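Local coordinates for protein nucleoporin nup120 (Schizosaccharomyces pombe, PDB 4GQ2) that serves as a structural component of the nuclear pore complex, whose nucleoporins can also dock transport factors, at residues Y575-L580 and I697-L702; S611-L616 and A716-L721; R656-D661 and F803-T808; E727-V732 and I833-S838; V732-E737 and E815-L820. All blocks are in the same frame, centred on the assembly; numbering follows the deposited sequence.

Contact 1 (Y575-L580 and I697-L702); sequences YQILDL and IFLLSL
Where Ile577 and Leu580 meet Leu699, no ring or other flat side chain lies in the interface, and the planar groups reached are two backbone carbonyls. Leu699 CD2 comes to 3.9 Å from Ile577 O, and its other methyl, CD1, to 4.2 Å from Leu580 O. The main touch is methyl on methyl, Ile577 CG2 to Leu699 CD2 at 3.7 Å, with the two side chains crossing at about a right angle. Leu699 projects across the gap because its CG lies anti to the backbone N (chi1 -151°), and its branches part towards the two partners, CD1 standing 4.4 Å from Leu580 CB. This is helix-to-helix packing inside the mainly helical domain, with helix 571-585 set against the long helix 672-703. Helix 630-641 completes the greasy surroundings, Leu636 touching Leu699 and both Thr639 and Leu640 touching Leu580, while Ile577 also rests on Ile650 of helix 646-658.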
# COMPACT_ATOMS: atom_id res chain seq x y z
N TYR A 575 16.59 28.73 -4.43
CA TYR A 575 15.31 28.53 -5.11
C TYR A 575 15.51 28.28 -6.60
O TYR A 575 14.94 27.34 -7.16
CB TYR A 575 14.41 29.76 -4.92
CG TYR A 575 13.64 29.78 -3.62
CD1 TYR A 575 14.13 29.13 -2.48
CD2 TYR A 575 12.43 30.46 -3.52
CE1 TYR A 575 13.43 29.16 -1.29
CE2 TYR A 575 11.72 30.49 -2.33
CZ TYR A 575 12.22 29.84 -1.22
OH TYR A 575 11.52 29.87 -0.04
N GLN A 576 16.35 29.10 -7.23
CA GLN A 576 16.65 28.98 -8.65
C GLN A 576 17.20 27.61 -9.03
O GLN A 576 16.79 27.04 -10.05
CB GLN A 576 17.61 30.08 -9.09
CG GLN A 576 16.99 31.47 -9.04
CD GLN A 576 17.95 32.58 -9.42
OE1 GLN A 576 19.18 32.45 -9.30
NE2 GLN A 576 17.40 33.70 -9.87
N ILE A 577 18.12 27.09 -8.21
CA ILE A 577 18.70 25.77 -8.43
C ILE A 577 17.66 24.66 -8.23
O ILE A 577 17.65 23.67 -8.97
CB ILE A 577 19.92 25.50 -7.53
CG1 ILE A 577 20.92 26.66 -7.59
CG2 ILE A 577 20.61 24.20 -7.94
CD1 ILE A 577 21.84 26.77 -6.39
N LEU A 578 16.80 24.82 -7.22
CA LEU A 578 15.71 23.86 -7.00
C LEU A 578 14.86 23.74 -8.26
O LEU A 578 14.55 22.62 -8.70
CB LEU A 578 14.87 24.24 -5.77
CG LEU A 578 13.61 23.45 -5.36
CD1 LEU A 578 12.38 23.94 -6.12
CD2 LEU A 578 13.76 21.93 -5.49
N ASP A 579 14.50 24.87 -8.86
CA ASP A 579 13.71 24.86 -10.09
C ASP A 579 14.44 24.12 -11.22
O ASP A 579 13.80 23.44 -12.02
CB ASP A 579 13.32 26.27 -10.51
CG ASP A 579 12.36 26.27 -11.68
OD1 ASP A 579 11.20 25.84 -11.50
OD2 ASP A 579 12.76 26.71 -12.78
N LEU A 580 15.76 24.27 -11.26
CA LEU A 580 16.59 23.52 -12.21
C LEU A 580 16.47 22.01 -12.01
O LEU A 580 16.47 21.24 -12.98
CB LEU A 580 18.06 23.97 -12.13
CG LEU A 580 18.48 25.40 -12.52
CD1 LEU A 580 19.98 25.56 -12.38
CD2 LEU A 580 18.07 25.76 -13.94
N ILE A 697 19.57 14.56 -7.12
CA ILE A 697 20.40 13.45 -7.61
C ILE A 697 20.64 13.58 -9.11
O ILE A 697 21.78 13.46 -9.56
CB ILE A 697 19.79 12.06 -7.28
CG1 ILE A 697 19.81 11.81 -5.77
CG2 ILE A 697 20.53 10.94 -8.01
CD1 ILE A 697 19.01 10.61 -5.30
N PHE A 698 19.59 13.85 -9.89
CA PHE A 698 19.75 14.01 -11.34
C PHE A 698 20.72 15.15 -11.64
O PHE A 698 21.58 15.05 -12.53
CB PHE A 698 18.42 14.32 -12.04
CG PHE A 698 17.37 13.24 -11.92
CD1 PHE A 698 17.67 11.99 -11.39
CD2 PHE A 698 16.08 13.48 -12.39
CE1 PHE A 698 16.69 11.02 -11.29
CE2 PHE A 698 15.10 12.50 -12.30
CZ PHE A 698 15.40 11.27 -11.75
N LEU A 699 20.56 16.24 -10.90
CA LEU A 699 21.37 17.44 -11.07
C LEU A 699 22.85 17.17 -10.77
O LEU A 699 23.72 17.47 -11.59
CB LEU A 699 20.82 18.56 -10.19
CG LEU A 699 21.01 20.01 -10.63
CD1 LEU A 699 20.46 20.25 -12.02
CD2 LEU A 699 20.33 20.91 -9.61
N LEU A 700 23.11 16.58 -9.61
CA LEU A 700 24.47 16.19 -9.20
C LEU A 700 25.12 15.24 -10.21
O LEU A 700 26.29 15.41 -10.56
CB LEU A 700 24.45 15.59 -7.80
CG LEU A 700 24.79 16.49 -6.60
CD1 LEU A 700 24.68 17.99 -6.91
CD2 LEU A 700 23.96 16.12 -5.38
N SER A 701 24.35 14.27 -10.69
CA SER A 701 24.80 13.34 -11.71
C SER A 701 25.16 14.00 -13.04
O SER A 701 26.09 13.58 -13.72
CB SER A 701 23.73 12.26 -11.93
OG SER A 701 23.99 11.54 -13.12
N LEU A 702 24.40 15.03 -13.42
CA LEU A 702 24.67 15.78 -14.64
C LEU A 702 26.00 16.55 -14.51
O LEU A 702 26.87 16.44 -15.37
CB LEU A 702 23.52 16.76 -14.94
CG LEU A 702 23.49 17.44 -16.31
CD1 LEU A 702 22.06 17.74 -16.71
CD2 LEU A 702 24.32 18.72 -16.36

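Contact 2 (S611-L616 and A716-L721); sequences SLFDTL and AGCDKL
Leu612 and Phe613 both close on a single methylene, the CB of Asp719, and there the contact is tight: Leu612 CD1 stands 3.7 Å from Asp719 CB, and Phe613 CZ is 3.6 Å from the same atom. Leu612 meets it at about a right angle. Its other methyl, CD2, lies over one face of the neighbouring Phe613 ring, 3.5 Å above the plane and towards the rim. Asp719 CG sits between its backbone N and carbonyl carbon (chi1 38°), which brings the carboxylate, turned 70° from the ring, to the Phe613 edge, with OD1 in the ring plane 3.7 Å from Phe613 CZ. A looser touch lies further in, where the buried Cys718 puts SG at the ring edge, 4.3 Å from Phe613 CE2; Phe613 itself is exposed to solvent. With a glycine in place of Asp719, Leu612 and Phe613 would probably lose their shared partner, and the ring would be freer to turn. Ser611 N-caps helix 612-624, its OG accepting from Asp614 N. The start of that helix lies beside the N-terminal part of helix 719-739, where Leu612 goes on to Phe722 and Leu723, while Cys718 also touches Met647 of helix 646-658.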
# COMPACT_ATOMS: atom_id res chain seq x y z
N SER A 611 33.12 2.71 -7.49
CA SER A 611 33.37 3.89 -6.69
C SER A 611 32.17 4.81 -6.80
O SER A 611 31.31 4.63 -7.68
CB SER A 611 34.61 4.62 -7.22
OG SER A 611 34.38 5.11 -8.54
N LEU A 612 32.11 5.80 -5.92
CA LEU A 612 31.04 6.78 -5.94
C LEU A 612 30.87 7.45 -7.31
O LEU A 612 29.76 7.54 -7.84
CB LEU A 612 31.29 7.82 -4.84
CG LEU A 612 30.11 8.68 -4.41
CD1 LEU A 612 30.25 9.03 -2.94
CD2 LEU A 612 29.99 9.94 -5.25
N PHE A 613 31.97 7.92 -7.89
CA PHE A 613 31.87 8.76 -9.09
C PHE A 613 31.82 7.98 -10.39
O PHE A 613 31.51 8.54 -11.44
CB PHE A 613 32.95 9.84 -9.08
CG PHE A 613 32.72 10.90 -8.04
CD1 PHE A 613 33.24 10.75 -6.75
CD2 PHE A 613 31.96 12.02 -8.32
CE1 PHE A 613 33.02 11.71 -5.78
CE2 PHE A 613 31.73 12.99 -7.35
CZ PHE A 613 32.26 12.83 -6.08
N ASP A 614 32.11 6.68 -10.32
CA ASP A 614 31.81 5.78 -11.43
C ASP A 614 30.30 5.56 -11.54
O ASP A 614 29.75 5.51 -12.65
CB ASP A 614 32.53 4.44 -11.27
CG ASP A 614 34.01 4.51 -11.58
OD1 ASP A 614 34.43 5.39 -12.36
OD2 ASP A 614 34.76 3.67 -11.05
N THR A 615 29.64 5.42 -10.39
CA THR A 615 28.20 5.19 -10.33
C THR A 615 27.41 6.39 -10.86
O THR A 615 26.47 6.22 -11.64
CB THR A 615 27.70 4.80 -8.92
OG1 THR A 615 28.24 5.70 -7.94
CG2 THR A 615 28.13 3.39 -8.56
N LEU A 616 27.80 7.60 -10.44
CA LEU A 616 27.19 8.82 -10.96
C LEU A 616 27.31 8.91 -12.48
O LEU A 616 26.38 9.37 -13.15
CB LEU A 616 27.81 10.06 -10.32
CG LEU A 616 27.33 10.47 -8.93
CD1 LEU A 616 28.27 11.50 -8.32
CD2 LEU A 616 25.91 11.02 -8.96
N ALA A 716 33.22 20.59 -6.11
CA ALA A 716 34.30 19.68 -5.70
C ALA A 716 34.11 18.63 -4.58
O ALA A 716 34.57 17.49 -4.71
CB ALA A 716 35.52 20.47 -5.26
N GLY A 717 33.34 18.94 -3.55
CA GLY A 717 33.15 17.98 -2.45
C GLY A 717 31.67 17.61 -2.32
O GLY A 717 31.13 17.59 -1.21
N CYS A 718 31.03 17.30 -3.44
CA CYS A 718 29.58 17.05 -3.47
C CYS A 718 29.19 15.60 -3.16
O CYS A 718 28.00 15.28 -3.04
CB CYS A 718 28.98 17.48 -4.82
SG CYS A 718 29.48 16.42 -6.19
N ASP A 719 30.18 14.73 -3.02
CA ASP A 719 29.97 13.32 -2.66
C ASP A 719 29.17 13.12 -1.36
O ASP A 719 28.32 12.23 -1.29
CB ASP A 719 31.30 12.56 -2.59
CG ASP A 719 32.42 13.40 -2.01
OD1 ASP A 719 32.92 14.30 -2.72
OD2 ASP A 719 32.81 13.15 -0.84
N LYS A 720 29.46 13.93 -0.34
CA LYS A 720 28.74 13.85 0.92
C LYS A 720 27.29 14.30 0.76
O LYS A 720 26.39 13.76 1.41
CB LYS A 720 29.42 14.70 2.00
CG LYS A 720 30.71 14.11 2.55
CD LYS A 720 30.95 14.56 3.99
CE LYS A 720 32.44 14.61 4.33
NZ LYS A 720 33.12 13.30 4.16
N LEU A 721 27.08 15.28 -0.10
CA LEU A 721 25.74 15.76 -0.41
C LEU A 721 24.96 14.68 -1.18
O LEU A 721 23.80 14.42 -0.88
CB LEU A 721 25.81 17.08 -1.20
CG LEU A 721 24.51 17.68 -1.75
CD1 LEU A 721 23.47 17.90 -0.65
CD2 LEU A 721 24.79 18.96 -2.50

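Contact 3 (R656-D661 and F803-T808); sequences RLRSFD and FIRDDT
The carbonyl oxygen of Phe803 receives a well-directed bond from Arg658: NH2 lies 3.0 Å from Phe803 O, with an N-H...O angle of 161°. The donor sits in the carbonyl plane on a lone pair, and the oxygen in turn lies near the guanidinium plane, so the group is met at its edge. Arg658 CG lies between the backbone N and the carbonyl carbon (chi1 64°) and the chain bends at chi3, while CB packs obliquely against the Phe803 ring, 3.7 Å from Phe803 CG. The guanidinium and ring planes are 76° apart. The other terminal nitrogen of the same guanidinium, NH1, forms a salt bridge with Asp728 of helix 719-739. In fold terms, the C-terminal part of helix 646-658 is fastened here to the end of helix 790-803, whose chain leaves helical geometry at Ile804; the carbonyl that accepts the bond is therefore one that a continuing helix would have used. A leucine in place of Arg658 would probably leave both Phe803 O and the Asp728 carboxylate without their mate. Further along the chain, Phe660 CE2 touches Phe803 CD2 at 3.8 Å, the side chains meeting at a slant, and Phe660 continues onto Ile796 and Leu799. Arg805 is poorly ordered; as modelled, its CD comes to 3.3 Å from Arg658 NH2, and its guanidinium probably lies by Glu727 and Leu731.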
# COMPACT_ATOMS: atom_id res chain seq x y z
N ARG A 656 16.88 23.10 4.77
CA ARG A 656 15.57 23.67 5.10
C ARG A 656 14.43 22.67 4.87
O ARG A 656 13.53 22.56 5.71
CB ARG A 656 15.28 24.93 4.27
CG ARG A 656 15.81 26.22 4.86
CD ARG A 656 14.75 27.32 4.88
NE ARG A 656 14.36 27.76 3.54
CZ ARG A 656 13.22 28.38 3.26
NH1 ARG A 656 12.33 28.64 4.22
NH2 ARG A 656 12.95 28.74 2.01
N LEU A 657 14.48 21.97 3.74
CA LEU A 657 13.39 21.09 3.31
C LEU A 657 13.21 19.91 4.25
O LEU A 657 12.08 19.50 4.53
CB LEU A 657 13.61 20.62 1.87
CG LEU A 657 13.54 21.69 0.78
CD1 LEU A 657 14.13 21.19 -0.53
CD2 LEU A 657 12.12 22.19 0.57
N ARG A 658 14.32 19.38 4.76
CA ARG A 658 14.30 18.22 5.65
C ARG A 658 14.25 18.60 7.13
O ARG A 658 14.21 17.73 7.99
CB ARG A 658 15.50 17.31 5.38
CG ARG A 658 16.85 17.95 5.67
CD ARG A 658 17.98 17.13 5.07
NE ARG A 658 18.08 15.83 5.71
CZ ARG A 658 18.86 14.84 5.29
NH1 ARG A 658 19.63 15.01 4.21
NH2 ARG A 658 18.87 13.69 5.95
N SER A 659 14.27 19.90 7.40
CA SER A 659 14.25 20.41 8.78
C SER A 659 12.85 20.32 9.37
O SER A 659 11.91 20.88 8.82
CB SER A 659 14.72 21.86 8.83
OG SER A 659 16.11 21.95 8.62
N PHE A 660 12.73 19.59 10.48
CA PHE A 660 11.45 19.45 11.18
C PHE A 660 11.61 19.47 12.69
O PHE A 660 12.54 18.86 13.24
CB PHE A 660 10.74 18.16 10.76
CG PHE A 660 10.39 18.12 9.30
CD1 PHE A 660 9.30 18.84 8.82
CD2 PHE A 660 11.17 17.39 8.40
CE1 PHE A 660 8.99 18.82 7.47
CE2 PHE A 660 10.86 17.36 7.06
CZ PHE A 660 9.76 18.08 6.59
N ASP A 661 10.69 20.17 13.36
CA ASP A 661 10.57 20.10 14.81
C ASP A 661 10.25 18.69 15.29
O ASP A 661 9.85 17.82 14.50
CB ASP A 661 9.48 21.06 15.31
CG ASP A 661 10.05 22.25 16.06
OD1 ASP A 661 11.27 22.27 16.33
OD2 ASP A 661 9.27 23.17 16.39
N PHE A 803 14.30 12.16 8.58
CA PHE A 803 15.40 13.01 8.12
C PHE A 803 16.49 13.36 9.12
O PHE A 803 17.61 13.69 8.71
CB PHE A 803 14.85 14.28 7.47
CG PHE A 803 14.03 14.03 6.23
CD1 PHE A 803 14.64 13.68 5.03
CD2 PHE A 803 12.65 14.14 6.27
CE1 PHE A 803 13.89 13.46 3.89
CE2 PHE A 803 11.88 13.90 5.14
CZ PHE A 803 12.51 13.57 3.95
N ILE A 804 16.20 13.33 10.42
CA ILE A 804 17.22 13.77 11.39
C ILE A 804 18.12 12.61 11.78
O ILE A 804 17.67 11.63 12.38
CB ILE A 804 16.66 14.62 12.57
CG1 ILE A 804 15.91 13.77 13.61
CG2 ILE A 804 15.81 15.78 12.04
CD1 ILE A 804 16.71 13.49 14.87
N ARG A 805 19.39 12.73 11.41
CA ARG A 805 20.31 11.60 11.35
C ARG A 805 21.55 11.78 12.22
O ARG A 805 21.85 12.88 12.68
CB ARG A 805 20.75 11.38 9.89
CG ARG A 805 19.63 11.47 8.86
CD ARG A 805 20.10 11.06 7.47
NE ARG A 805 20.84 9.81 7.52
CZ ARG A 805 20.29 8.61 7.66
NH1 ARG A 805 18.98 8.47 7.75
NH2 ARG A 805 21.07 7.54 7.71
N ASP A 806 22.26 10.67 12.45
CA ASP A 806 23.53 10.63 13.19
C ASP A 806 24.16 9.23 13.19
O ASP A 806 23.51 8.25 12.83
CB ASP A 806 23.36 11.15 14.63
CG ASP A 806 22.12 10.59 15.31
OD1 ASP A 806 22.10 9.37 15.59
OD2 ASP A 806 21.18 11.37 15.57
N ASP A 807 25.44 9.16 13.58
CA ASP A 807 26.18 7.89 13.67
C ASP A 807 25.53 6.93 14.67
O ASP A 807 25.40 5.73 14.41
CB ASP A 807 27.64 8.14 14.10
CG ASP A 807 28.21 9.44 13.55
OD1 ASP A 807 28.24 9.63 12.32
OD2 ASP A 807 28.66 10.28 14.37
N THR A 808 25.12 7.49 15.80
CA THR A 808 24.61 6.74 16.95
C THR A 808 23.27 6.04 16.73
O THR A 808 23.02 4.98 17.31
CB THR A 808 24.56 7.61 18.23
OG1 THR A 808 23.50 7.17 19.09
CG2 THR A 808 24.33 9.09 17.90

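Contact 4 (E727-V732 and I833-S838); sequences EDWRLV and IGWLNS
Arg730 runs along the indole of Trp835, the two side chains sliding past each other in opposite directions. From CB the chain sets out with CG anti to the backbone N (chi1 -177°), and CG settles by the six-membered ring, 3.8 Å from Trp835 CE3. Past CD the chain bends at chi3 (87°), bringing the guanidinium round to Glu727, one turn back on the same helix. NE gives a nearly straight bond of 2.8 Å to Glu727 OE2, on the syn lone pair. NH2 adds a longer bond of 3.3 Å to that same OE2, so one oxygen is gripped side-on by two nitrogens; NH2 also forms a salt bridge with Asp811. NH1 lies 2.8 Å from Trp835 O, close to the guanidinium plane, but the angle is too poor for a hydrogen bond. Beside this, Trp729 CZ3 lies in the plane of the Trp835 ring at its edge, 3.9 Å from Trp835 CH2, the two side chains crossing at about a right angle. Both indole nitrogens are satisfied, Trp729 NE1 by Glu694 and Trp835 NE1 by Glu737. The buried cluster joins helix 719-739 to the loop between helices 826-832 and 840-852, with Val604 of helix 590-605 and Val813 of helix 812-822 packing on Arg730.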
# COMPACT_ATOMS: atom_id res chain seq x y z
N GLU A 727 20.53 8.48 0.80
CA GLU A 727 20.03 7.95 2.05
C GLU A 727 18.60 8.43 2.29
O GLU A 727 17.75 7.65 2.73
CB GLU A 727 20.93 8.34 3.21
CG GLU A 727 20.63 7.55 4.48
CD GLU A 727 20.50 6.05 4.23
OE1 GLU A 727 21.51 5.42 3.83
OE2 GLU A 727 19.39 5.50 4.45
N ASP A 728 18.34 9.70 2.00
CA ASP A 728 17.00 10.25 2.03
C ASP A 728 16.09 9.46 1.06
O ASP A 728 15.02 8.99 1.45
CB ASP A 728 17.04 11.73 1.62
CG ASP A 728 17.57 12.63 2.74
OD1 ASP A 728 17.75 12.15 3.87
OD2 ASP A 728 17.78 13.83 2.47
N TRP A 729 16.54 9.33 -0.19
CA TRP A 729 15.80 8.60 -1.20
C TRP A 729 15.40 7.25 -0.70
O TRP A 729 14.25 6.85 -0.84
CB TRP A 729 16.59 8.46 -2.50
CG TRP A 729 15.73 7.91 -3.60
CD1 TRP A 729 14.94 8.64 -4.49
CD2 TRP A 729 15.51 6.50 -3.95
NE1 TRP A 729 14.26 7.79 -5.35
CE2 TRP A 729 14.56 6.49 -5.08
CE3 TRP A 729 15.98 5.28 -3.45
CZ2 TRP A 729 14.11 5.31 -5.66
CZ3 TRP A 729 15.53 4.09 -4.05
CH2 TRP A 729 14.62 4.11 -5.13
N ARG A 730 16.35 6.55 -0.09
CA ARG A 730 16.13 5.20 0.41
C ARG A 730 14.97 5.16 1.39
O ARG A 730 14.05 4.38 1.21
CB ARG A 730 17.39 4.64 1.08
CG ARG A 730 17.22 3.21 1.55
CD ARG A 730 18.52 2.63 2.07
NE ARG A 730 18.66 2.96 3.48
CZ ARG A 730 18.50 2.12 4.49
NH1 ARG A 730 18.23 0.84 4.28
NH2 ARG A 730 18.64 2.57 5.71
N LEU A 731 15.03 6.00 2.42
CA LEU A 731 14.06 5.96 3.50
C LEU A 731 12.69 6.38 3.02
O LEU A 731 11.68 5.78 3.38
CB LEU A 731 14.50 6.84 4.68
CG LEU A 731 15.76 6.36 5.41
CD1 LEU A 731 15.94 7.13 6.70
CD2 LEU A 731 15.70 4.87 5.69
N VAL A 732 12.68 7.40 2.17
CA VAL A 732 11.45 7.89 1.57
C VAL A 732 10.79 6.82 0.68
O VAL A 732 9.61 6.52 0.84
CB VAL A 732 11.70 9.23 0.84
CG1 VAL A 732 10.55 9.57 -0.09
CG2 VAL A 732 11.91 10.35 1.86
N ILE A 833 12.12 -6.91 2.65
CA ILE A 833 13.43 -7.43 3.07
C ILE A 833 14.63 -6.86 2.30
O ILE A 833 15.73 -6.81 2.84
CB ILE A 833 13.45 -8.98 3.07
CG1 ILE A 833 14.48 -9.50 4.08
CG2 ILE A 833 13.62 -9.53 1.64
CD1 ILE A 833 14.34 -10.97 4.39
N GLY A 834 14.42 -6.42 1.07
CA GLY A 834 15.52 -5.90 0.25
C GLY A 834 16.03 -4.53 0.69
O GLY A 834 17.07 -4.09 0.24
N TRP A 835 15.28 -3.87 1.57
CA TRP A 835 15.64 -2.56 2.12
C TRP A 835 16.53 -2.64 3.33
O TRP A 835 17.20 -1.65 3.66
CB TRP A 835 14.38 -1.79 2.49
CG TRP A 835 13.53 -1.38 1.31
CD1 TRP A 835 12.31 -1.90 0.94
CD2 TRP A 835 13.83 -0.34 0.31
NE1 TRP A 835 11.83 -1.27 -0.19
CE2 TRP A 835 12.69 -0.32 -0.61
CE3 TRP A 835 14.87 0.56 0.11
CZ2 TRP A 835 12.62 0.57 -1.68
CZ3 TRP A 835 14.79 1.44 -0.98
CH2 TRP A 835 13.69 1.44 -1.85
N LEU A 836 16.52 -3.78 4.02
CA LEU A 836 17.35 -3.96 5.23
C LEU A 836 18.82 -3.91 4.85
O LEU A 836 19.22 -4.51 3.86
CB LEU A 836 17.03 -5.28 5.94
CG LEU A 836 15.73 -5.33 6.76
CD1 LEU A 836 15.38 -6.77 7.10
CD2 LEU A 836 15.83 -4.48 8.02
N ASN A 837 19.61 -3.18 5.63
CA ASN A 837 21.02 -2.99 5.32
C ASN A 837 21.89 -4.13 5.86
O ASN A 837 21.37 -5.17 6.24
CB ASN A 837 21.51 -1.60 5.80
CG ASN A 837 21.46 -1.43 7.32
OD1 ASN A 837 21.44 -2.39 8.09
ND2 ASN A 837 21.48 -0.18 7.75
N SER A 838 23.21 -3.92 5.90
CA SER A 838 24.18 -4.97 6.25
C SER A 838 24.64 -5.01 7.71
O SER A 838 25.50 -5.82 8.05
CB SER A 838 25.39 -4.87 5.35
OG SER A 838 25.03 -5.20 4.02

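Contact 5 (V732-E737 and E815-L820); sequences VSFLLE and ELVEKL
Two helical segments running in nearly the same direction, 732-737 of helix 719-739 and 815-820 of helix 812-822, are bridged here by Phe734 and Leu735 on one side and Leu816 and Val817 on the other. The axes of these short segments differ in direction by 27° and come no closer than 12.7 Å, so long side chains must span the gap. Phe734 does most of this: with CG anti to the backbone N (chi1 164°), the ring extends towards the second helix, and its far end brings CE2 to 3.5 Å from Leu816 CD2. The same methyl also lies 3.9 Å from Leu735 CD2, so one branch of Leu816 touches both neighbours. Val817 joins more distantly, its CG2 being 4.2 Å from Phe734 CZ. All four residues are buried, and their meeting is wholly apolar. Neighbouring elements close in: the loop residue Trp835 meets Phe734 edge-to-face, Leu832 and Cys829 of helix 826-832 touch Phe734 and Val817, and Phe773 and Phe774 of helix 770-777 reach Leu816 and Leu735 respectively. The arrangement is apolar packing between layers of an alpha-helical stack, with segment 815-820 falling within the HEAT-repeat region.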
# COMPACT_ATOMS: atom_id res chain seq x y z
N VAL A 732 12.68 7.40 2.17
CA VAL A 732 11.45 7.89 1.57
C VAL A 732 10.79 6.82 0.68
O VAL A 732 9.61 6.52 0.84
CB VAL A 732 11.70 9.23 0.84
CG1 VAL A 732 10.55 9.57 -0.09
CG2 VAL A 732 11.91 10.35 1.86
N SER A 733 11.57 6.24 -0.23
CA SER A 733 11.06 5.21 -1.15
C SER A 733 10.64 3.95 -0.40
O SER A 733 9.65 3.32 -0.75
CB SER A 733 12.08 4.87 -2.24
OG SER A 733 12.44 6.04 -2.97
N PHE A 734 11.40 3.59 0.63
CA PHE A 734 11.00 2.52 1.54
C PHE A 734 9.59 2.75 2.11
O PHE A 734 8.70 1.91 1.96
CB PHE A 734 12.05 2.37 2.64
CG PHE A 734 11.60 1.57 3.82
CD1 PHE A 734 11.48 0.19 3.74
CD2 PHE A 734 11.34 2.20 5.04
CE1 PHE A 734 11.08 -0.55 4.85
CE2 PHE A 734 10.93 1.47 6.15
CZ PHE A 734 10.80 0.09 6.05
N LEU A 735 9.38 3.91 2.73
CA LEU A 735 8.06 4.24 3.28
C LEU A 735 6.94 4.33 2.24
O LEU A 735 5.80 3.97 2.53
CB LEU A 735 8.12 5.50 4.13
CG LEU A 735 8.94 5.34 5.42
CD1 LEU A 735 9.21 6.70 6.04
CD2 LEU A 735 8.24 4.42 6.42
N LEU A 736 7.26 4.80 1.03
CA LEU A 736 6.28 4.83 -0.05
C LEU A 736 5.82 3.41 -0.42
O LEU A 736 4.65 3.18 -0.76
CB LEU A 736 6.80 5.60 -1.28
CG LEU A 736 6.79 7.13 -1.10
CD1 LEU A 736 7.48 7.85 -2.25
CD2 LEU A 736 5.37 7.65 -0.94
N GLU A 737 6.73 2.45 -0.32
CA GLU A 737 6.39 1.05 -0.52
C GLU A 737 5.51 0.54 0.63
O GLU A 737 4.77 -0.42 0.47
CB GLU A 737 7.66 0.19 -0.68
CG GLU A 737 7.51 -0.92 -1.71
CD GLU A 737 8.69 -1.89 -1.75
OE1 GLU A 737 8.47 -3.11 -1.52
OE2 GLU A 737 9.83 -1.44 -2.01
N GLU A 815 14.28 -0.77 12.33
CA GLU A 815 13.30 -0.46 13.37
C GLU A 815 11.88 -0.81 12.93
O GLU A 815 11.17 -1.51 13.65
CB GLU A 815 13.38 1.02 13.76
CG GLU A 815 14.64 1.40 14.53
CD GLU A 815 14.66 2.87 14.93
OE1 GLU A 815 13.65 3.59 14.71
OE2 GLU A 815 15.69 3.32 15.47
N LEU A 816 11.47 -0.32 11.76
CA LEU A 816 10.11 -0.55 11.31
C LEU A 816 9.86 -2.03 11.04
O LEU A 816 8.88 -2.59 11.54
CB LEU A 816 9.76 0.33 10.09
CG LEU A 816 8.39 0.07 9.45
CD1 LEU A 816 7.27 0.21 10.48
CD2 LEU A 816 8.16 1.00 8.26
N VAL A 817 10.75 -2.65 10.27
CA VAL A 817 10.62 -4.08 9.93
C VAL A 817 10.64 -4.97 11.18
O VAL A 817 9.87 -5.94 11.27
CB VAL A 817 11.70 -4.54 8.92
CG1 VAL A 817 11.63 -6.03 8.67
CG2 VAL A 817 11.55 -3.79 7.60
N GLU A 818 11.50 -4.62 12.14
CA GLU A 818 11.62 -5.38 13.38
C GLU A 818 10.28 -5.39 14.13
O GLU A 818 9.86 -6.43 14.63
CB GLU A 818 12.75 -4.83 14.26
CG GLU A 818 13.22 -5.78 15.36
CD GLU A 818 12.61 -5.49 16.73
OE1 GLU A 818 11.90 -4.48 16.88
OE2 GLU A 818 12.86 -6.27 17.67
N LYS A 819 9.61 -4.24 14.17
CA LYS A 819 8.30 -4.14 14.81
C LYS A 819 7.23 -4.93 14.07
O LYS A 819 6.39 -5.59 14.69
CB LYS A 819 7.86 -2.68 14.96
CG LYS A 819 8.54 -1.93 16.09
CD LYS A 819 8.14 -2.48 17.45
CE LYS A 819 8.68 -1.63 18.58
NZ LYS A 819 10.14 -1.40 18.46
N LEU A 820 7.27 -4.87 12.74
CA LEU A 820 6.34 -5.64 11.92
C LEU A 820 6.51 -7.12 12.22
O LEU A 820 5.52 -7.85 12.35
CB LEU A 820 6.56 -5.35 10.42
CG LEU A 820 6.03 -4.02 9.87
CD1 LEU A 820 6.54 -3.77 8.45
CD2 LEU A 820 4.51 -3.99 9.89

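In the fold
Followed from the N terminus, the chain first lays down 575-580, 611-616 and 656-661, the opening segments of contacts 1, 2 and 3. Contact 1 then closes at 697-702 and contact 2 at 716-721, so that these three loops all cross one another; both close before contacts 4 and 5 open on helix 719-739, sharing Val732. Contact 3 closes at 803-808 and crosses both. Contact 5 closes at 815-820, nested inside the loop that contact 4 ends at 833-838. Contacts 1 to 3 join helix 571-585 to 672-703, 612-624 to 719-739, and the C-terminal part of 646-658 to the loop after 790-803; contacts 4 and 5 tie helix 719-739 to the HEAT-repeat region.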